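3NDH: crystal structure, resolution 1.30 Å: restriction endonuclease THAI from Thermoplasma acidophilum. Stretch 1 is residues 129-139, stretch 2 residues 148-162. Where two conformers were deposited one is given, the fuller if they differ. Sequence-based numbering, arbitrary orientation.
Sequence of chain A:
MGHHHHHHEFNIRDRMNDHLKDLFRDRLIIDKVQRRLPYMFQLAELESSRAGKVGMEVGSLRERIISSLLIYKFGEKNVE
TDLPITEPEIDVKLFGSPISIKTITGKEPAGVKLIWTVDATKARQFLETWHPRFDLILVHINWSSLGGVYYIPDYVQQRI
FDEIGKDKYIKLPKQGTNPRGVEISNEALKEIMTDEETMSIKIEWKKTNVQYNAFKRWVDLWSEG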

# COMPACT_ATOMS: atom_id res chain seq x y z
N THR A 129 -14.65 -21.47 6.54
CA THR A 129 -13.83 -22.32 5.65
C THR A 129 -12.33 -22.33 5.92
O THR A 129 -11.67 -23.35 5.68
CB THR A 129 -14.05 -21.95 4.18
OG1 THR A 129 -13.76 -20.56 3.97
CG2 THR A 129 -15.48 -22.22 3.78
N TRP A 130 -11.78 -21.22 6.40
CA TRP A 130 -10.33 -21.10 6.56
C TRP A 130 -9.80 -21.93 7.74
O TRP A 130 -10.43 -22.04 8.79
CB TRP A 130 -9.96 -19.62 6.77
CG TRP A 130 -8.48 -19.35 6.88
CD1 TRP A 130 -7.61 -19.13 5.87
CD2 TRP A 130 -7.71 -19.26 8.09
NE1 TRP A 130 -6.35 -18.92 6.36
CE2 TRP A 130 -6.39 -18.98 7.72
CE3 TRP A 130 -8.03 -19.39 9.45
CZ2 TRP A 130 -5.36 -18.84 8.67
CZ3 TRP A 130 -7.01 -19.26 10.38
CH2 TRP A 130 -5.70 -18.98 9.99
N HIS A 131 -8.60 -22.48 7.55
CA HIS A 131 -7.80 -22.94 8.67
C HIS A 131 -6.35 -22.62 8.36
O HIS A 131 -6.01 -22.41 7.20
CB HIS A 131 -8.01 -24.44 8.96
CG HIS A 131 -7.39 -25.35 7.94
ND1 HIS A 131 -6.17 -25.95 8.13
CD2 HIS A 131 -7.82 -25.75 6.72
CE1 HIS A 131 -5.87 -26.69 7.08
NE2 HIS A 131 -6.86 -26.58 6.20
N PRO A 132 -5.49 -22.60 9.39
CA PRO A 132 -4.06 -22.33 9.12
C PRO A 132 -3.39 -23.40 8.27
O PRO A 132 -3.58 -24.59 8.52
CB PRO A 132 -3.43 -22.30 10.52
CG PRO A 132 -4.58 -22.10 11.47
CD PRO A 132 -5.77 -22.72 10.83
N ARG A 133 -2.63 -22.96 7.27
CA ARG A 133 -1.90 -23.88 6.39
C ARG A 133 -0.41 -23.56 6.23
O ARG A 133 0.37 -24.45 5.89
CB ARG A 133 -2.54 -23.89 5.00
CG ARG A 133 -3.88 -24.56 4.94
CD ARG A 133 -4.32 -24.69 3.48
NE ARG A 133 -4.67 -23.39 2.89
CZ ARG A 133 -4.96 -23.19 1.61
NH1 ARG A 133 -4.92 -24.19 0.73
NH2 ARG A 133 -5.27 -21.97 1.18
N PHE A 134 -0.01 -22.31 6.46
CA PHE A 134 1.33 -21.87 6.10
C PHE A 134 2.18 -21.40 7.27
O PHE A 134 1.71 -20.71 8.18
CB PHE A 134 1.20 -20.75 5.05
CG PHE A 134 0.27 -21.07 3.92
CD1 PHE A 134 0.49 -22.18 3.12
CD2 PHE A 134 -0.86 -20.31 3.69
CE1 PHE A 134 -0.37 -22.50 2.08
CE2 PHE A 134 -1.74 -20.64 2.65
CZ PHE A 134 -1.50 -21.72 1.86
N ASP A 135 3.45 -21.77 7.23
CA ASP A 135 4.47 -21.20 8.13
C ASP A 135 4.39 -19.69 8.11
O ASP A 135 4.21 -19.10 7.05
CB ASP A 135 5.87 -21.64 7.69
CG ASP A 135 6.15 -23.11 7.96
OD1 ASP A 135 5.46 -23.72 8.81
OD2 ASP A 135 7.08 -23.64 7.31
N LEU A 136 4.52 -19.09 9.29
CA LEU A 136 4.38 -17.66 9.48
C LEU A 136 5.67 -17.08 10.05
O LEU A 136 6.24 -17.61 11.00
CB LEU A 136 3.23 -17.40 10.45
CG LEU A 136 3.01 -16.00 11.02
CD1 LEU A 136 2.71 -15.00 9.91
CD2 LEU A 136 1.87 -16.03 12.03
N ILE A 137 6.15 -16.00 9.41
CA ILE A 137 7.18 -15.13 9.98
C ILE A 137 6.47 -13.85 10.40
O ILE A 137 5.93 -13.12 9.56
CB ILE A 137 8.33 -14.81 9.01
CG1 ILE A 137 9.08 -16.09 8.62
CG2 ILE A 137 9.31 -13.79 9.65
CD1 ILE A 137 10.13 -15.87 7.51
N LEU A 138 6.39 -13.63 11.72
CA LEU A 138 5.73 -12.49 12.31
C LEU A 138 6.76 -11.55 12.91
O LEU A 138 7.53 -11.95 13.75
CB LEU A 138 4.75 -12.95 13.40
CG LEU A 138 4.02 -11.85 14.18
CD1 LEU A 138 3.02 -11.14 13.33
CD2 LEU A 138 3.37 -12.44 15.45
N VAL A 139 6.77 -10.29 12.46
CA VAL A 139 7.65 -9.30 13.05
C VAL A 139 6.85 -8.37 13.94
O VAL A 139 5.96 -7.65 13.50
CB VAL A 139 8.36 -8.45 11.98
CG1 VAL A 139 9.46 -7.62 12.64
CG2 VAL A 139 8.93 -9.31 10.87
N GLY A 148 10.39 -8.48 18.48
CA GLY A 148 11.06 -9.67 17.96
C GLY A 148 10.51 -10.12 16.64
O GLY A 148 9.45 -9.65 16.21
N VAL A 149 11.23 -11.05 16.04
CA VAL A 149 10.75 -11.74 14.87
C VAL A 149 10.52 -13.17 15.26
O VAL A 149 11.35 -13.77 15.95
CB VAL A 149 11.67 -11.60 13.65
CG1 VAL A 149 13.05 -12.06 13.92
CG2 VAL A 149 11.10 -12.35 12.44
N TYR A 150 9.39 -13.70 14.82
CA TYR A 150 8.92 -15.02 15.23
C TYR A 150 8.70 -15.91 14.03
O TYR A 150 8.12 -15.48 13.03
CB TYR A 150 7.58 -14.90 15.97
CG TYR A 150 7.68 -14.17 17.28
CD1 TYR A 150 7.69 -14.87 18.47
CD2 TYR A 150 7.77 -12.78 17.33
CE1 TYR A 150 7.80 -14.22 19.69
CE2 TYR A 150 7.89 -12.13 18.55
CZ TYR A 150 7.89 -12.85 19.71
OH TYR A 150 8.00 -12.19 20.92
N TYR A 151 9.18 -17.15 14.15
CA TYR A 151 8.85 -18.23 13.21
C TYR A 151 7.82 -19.11 13.90
O TYR A 151 8.11 -19.76 14.90
CB TYR A 151 10.10 -19.05 12.84
CG TYR A 151 9.84 -20.42 12.23
CD1 TYR A 151 8.78 -20.64 11.36
CD2 TYR A 151 10.67 -21.48 12.55
CE1 TYR A 151 8.54 -21.90 10.83
CE2 TYR A 151 10.44 -22.74 12.02
CZ TYR A 151 9.37 -22.93 11.16
OH TYR A 151 9.14 -24.19 10.62
N ILE A 152 6.60 -19.08 13.38
CA ILE A 152 5.47 -19.81 13.94
C ILE A 152 5.09 -20.89 12.92
O ILE A 152 4.44 -20.59 11.92
CB ILE A 152 4.29 -18.85 14.22
CG1 ILE A 152 4.74 -17.69 15.14
CG2 ILE A 152 3.17 -19.64 14.88
CD1 ILE A 152 3.71 -16.61 15.38
N PRO A 153 5.53 -22.13 13.16
CA PRO A 153 5.22 -23.21 12.22
C PRO A 153 3.73 -23.38 11.97
O PRO A 153 2.91 -23.13 12.85
CB PRO A 153 5.81 -24.45 12.90
CG PRO A 153 6.85 -23.94 13.83
CD PRO A 153 6.36 -22.59 14.28
N ASP A 154 3.38 -23.82 10.77
CA ASP A 154 2.00 -24.18 10.45
C ASP A 154 1.38 -25.11 11.50
O ASP A 154 0.22 -24.95 11.87
CB ASP A 154 1.87 -24.78 9.04
CG ASP A 154 2.81 -25.95 8.75
OD1 ASP A 154 3.56 -26.42 9.61
OD2 ASP A 154 2.82 -26.37 7.56
N TYR A 155 2.14 -26.07 12.00
CA TYR A 155 1.58 -27.04 12.96
C TYR A 155 1.27 -26.41 14.33
O TYR A 155 0.36 -26.86 15.03
CB TYR A 155 2.45 -28.30 13.09
CG TYR A 155 3.93 -28.08 13.34
CD1 TYR A 155 4.41 -27.85 14.63
CD2 TYR A 155 4.85 -28.13 12.31
CE1 TYR A 155 5.75 -27.66 14.87
CE2 TYR A 155 6.20 -27.93 12.55
CZ TYR A 155 6.64 -27.70 13.82
OH TYR A 155 7.98 -27.51 14.05
N VAL A 156 2.00 -25.37 14.70
CA VAL A 156 1.65 -24.61 15.92
C VAL A 156 0.30 -23.90 15.76
O VAL A 156 -0.58 -23.98 16.63
CB VAL A 156 2.75 -23.61 16.29
CG1 VAL A 156 2.23 -22.63 17.35
CG2 VAL A 156 3.99 -24.36 16.80
N GLN A 157 0.13 -23.22 14.63
CA GLN A 157 -1.13 -22.55 14.34
C GLN A 157 -2.29 -23.54 14.31
O GLN A 157 -3.37 -23.30 14.87
CB GLN A 157 -1.04 -21.83 13.00
CG GLN A 157 0.03 -20.74 12.94
CD GLN A 157 0.28 -20.35 11.53
OE1 GLN A 157 -0.63 -19.83 10.86
NE2 GLN A 157 1.53 -20.53 11.06
N GLN A 158 -2.06 -24.68 13.66
CA GLN A 158 -3.09 -25.72 13.55
C GLN A 158 -3.47 -26.29 14.91
O GLN A 158 -4.65 -26.48 15.21
CB GLN A 158 -2.62 -26.82 12.59
CG GLN A 158 -2.64 -26.36 11.13
CD GLN A 158 -1.76 -27.19 10.20
OE1 GLN A 158 -0.96 -28.03 10.63
NE2 GLN A 158 -1.91 -26.95 8.90
N ARG A 159 -2.47 -26.52 15.76
CA ARG A 159 -2.70 -26.99 17.12
C ARG A 159 -3.68 -26.07 17.83
O ARG A 159 -4.74 -26.49 18.28
CB ARG A 159 -1.38 -27.06 17.88
CG ARG A 159 -1.50 -27.45 19.36
CD ARG A 159 -0.13 -27.47 20.03
NE ARG A 159 0.75 -28.45 19.38
CZ ARG A 159 1.97 -28.20 18.90
NH1 ARG A 159 2.53 -27.00 19.00
NH2 ARG A 159 2.63 -29.19 18.30
N ILE A 160 -3.33 -24.79 17.90
CA ILE A 160 -4.17 -23.80 18.61
C ILE A 160 -5.59 -23.71 17.99
O ILE A 160 -6.59 -23.71 18.71
CB ILE A 160 -3.50 -22.40 18.65
CG1 ILE A 160 -2.17 -22.47 19.41
CG2 ILE A 160 -4.44 -21.33 19.24
CD1 ILE A 160 -2.22 -23.13 20.78
N PHE A 161 -5.65 -23.69 16.66
CA PHE A 161 -6.92 -23.65 15.94
C PHE A 161 -7.79 -24.86 16.26
O PHE A 161 -9.00 -24.73 16.48
CB PHE A 161 -6.64 -23.58 14.43
CG PHE A 161 -7.88 -23.39 13.58
CD1 PHE A 161 -8.32 -22.11 13.26
CD2 PHE A 161 -8.60 -24.49 13.11
CE1 PHE A 161 -9.44 -21.92 12.48
CE2 PHE A 161 -9.73 -24.29 12.33
CZ PHE A 161 -10.15 -23.00 12.02
N ASP A 162 -7.16 -26.03 16.29
CA ASP A 162 -7.84 -27.28 16.63
C ASP A 162 -8.37 -27.24 18.07
O ASP A 162 -9.44 -27.75 18.35
CB ASP A 162 -6.89 -28.46 16.45
CG ASP A 162 -6.66 -28.82 14.97
OD1 ASP A 162 -7.34 -28.27 14.09
OD2 ASP A 162 -5.78 -29.67 14.70
O HOH W 1 -0.57 -27.00 6.43
O HOH W 2 -0.34 -18.77 8.43
O HOH W 3 6.89 -25.97 9.74
O HOH W 4 9.80 -24.44 7.58

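The backbone sets the frame. The strand that carries L136 to V139 and strand 148-152 run antiparallel, their directions 164° apart, and two hydrogen-bonded pairs hold the register. L136 N donates to I152 O at 3.0 Å and I152 N returns to L136 O at 2.8 Å; L138 N to Y150 O (2.9 Å) and Y150 N to L138 O (2.8 Å) repeat the motif two residues on. Between them, I137 faces Y151 as a non-hydrogen-bonded pair, and the carbonyls there also receive CA-H...O contacts, the shortest from I137 CA to Y150 O at 3.2 Å.

Pairing in register sorts the side chains by face. L136, L138, Y150 and I152 share one face, where I152 CD1 packs against both leucines, 3.9 Å from L136 CD2 and 4.2 Å from L138 CD2. I137, V139, V149 and Y151 share the other; there V149 CG2 lies 3.6 Å from I137 CG2 and 4.1 Å from V139 CG2, so its contacts reach diagonally as well as straight across.

Where the ladder gives way to the helix, side chains take over the backbone's polar work. D135 OD1 accepts from D154 N at 2.9 Å, nearly straight at 169°, meeting an amide in the first turn of the helix, just after P153 at the N-cap position. The cost is a like-charge approach: D135 OD1 and D154 OD1 stand 3.4 Å apart. One turn farther along, two neighbouring glutamines reach back to the loop. Q157 NE2 donates to F134 O and Q158 NE2 to P132 O, both at 2.9 Å, satisfying carbonyls that lie outside the strand pairing. Q157 NE2 also makes weak hydrogen bonds to the I152 and P153 carbonyls of its own stretch, so one amide group gathers the strand end, the turn and the loop.

Water extends the same pattern. Water 1 joins R133 O to Q158 NE2, and water 2 donates to both F134 O and Q157 OE1. Waters 3 and 4 link the carboxylate of D135 to Y151 OH, one through OD1 and the other through OD2, bridging side chains whose closest direct approach is D135 CG to Y151 CE1 at 3.9 Å.

Farther along the helix, packing is largely aromatic and aliphatic. P132 CD sits over one face of the F161 ring, 3.5 Å from F161 CG, in a CH-pi contact; H131 CB makes another over the same ring. P132 also packs through CB against Q157 CB at 3.5 Å, filling the space between glutamine and phenylalanine one helical turn apart.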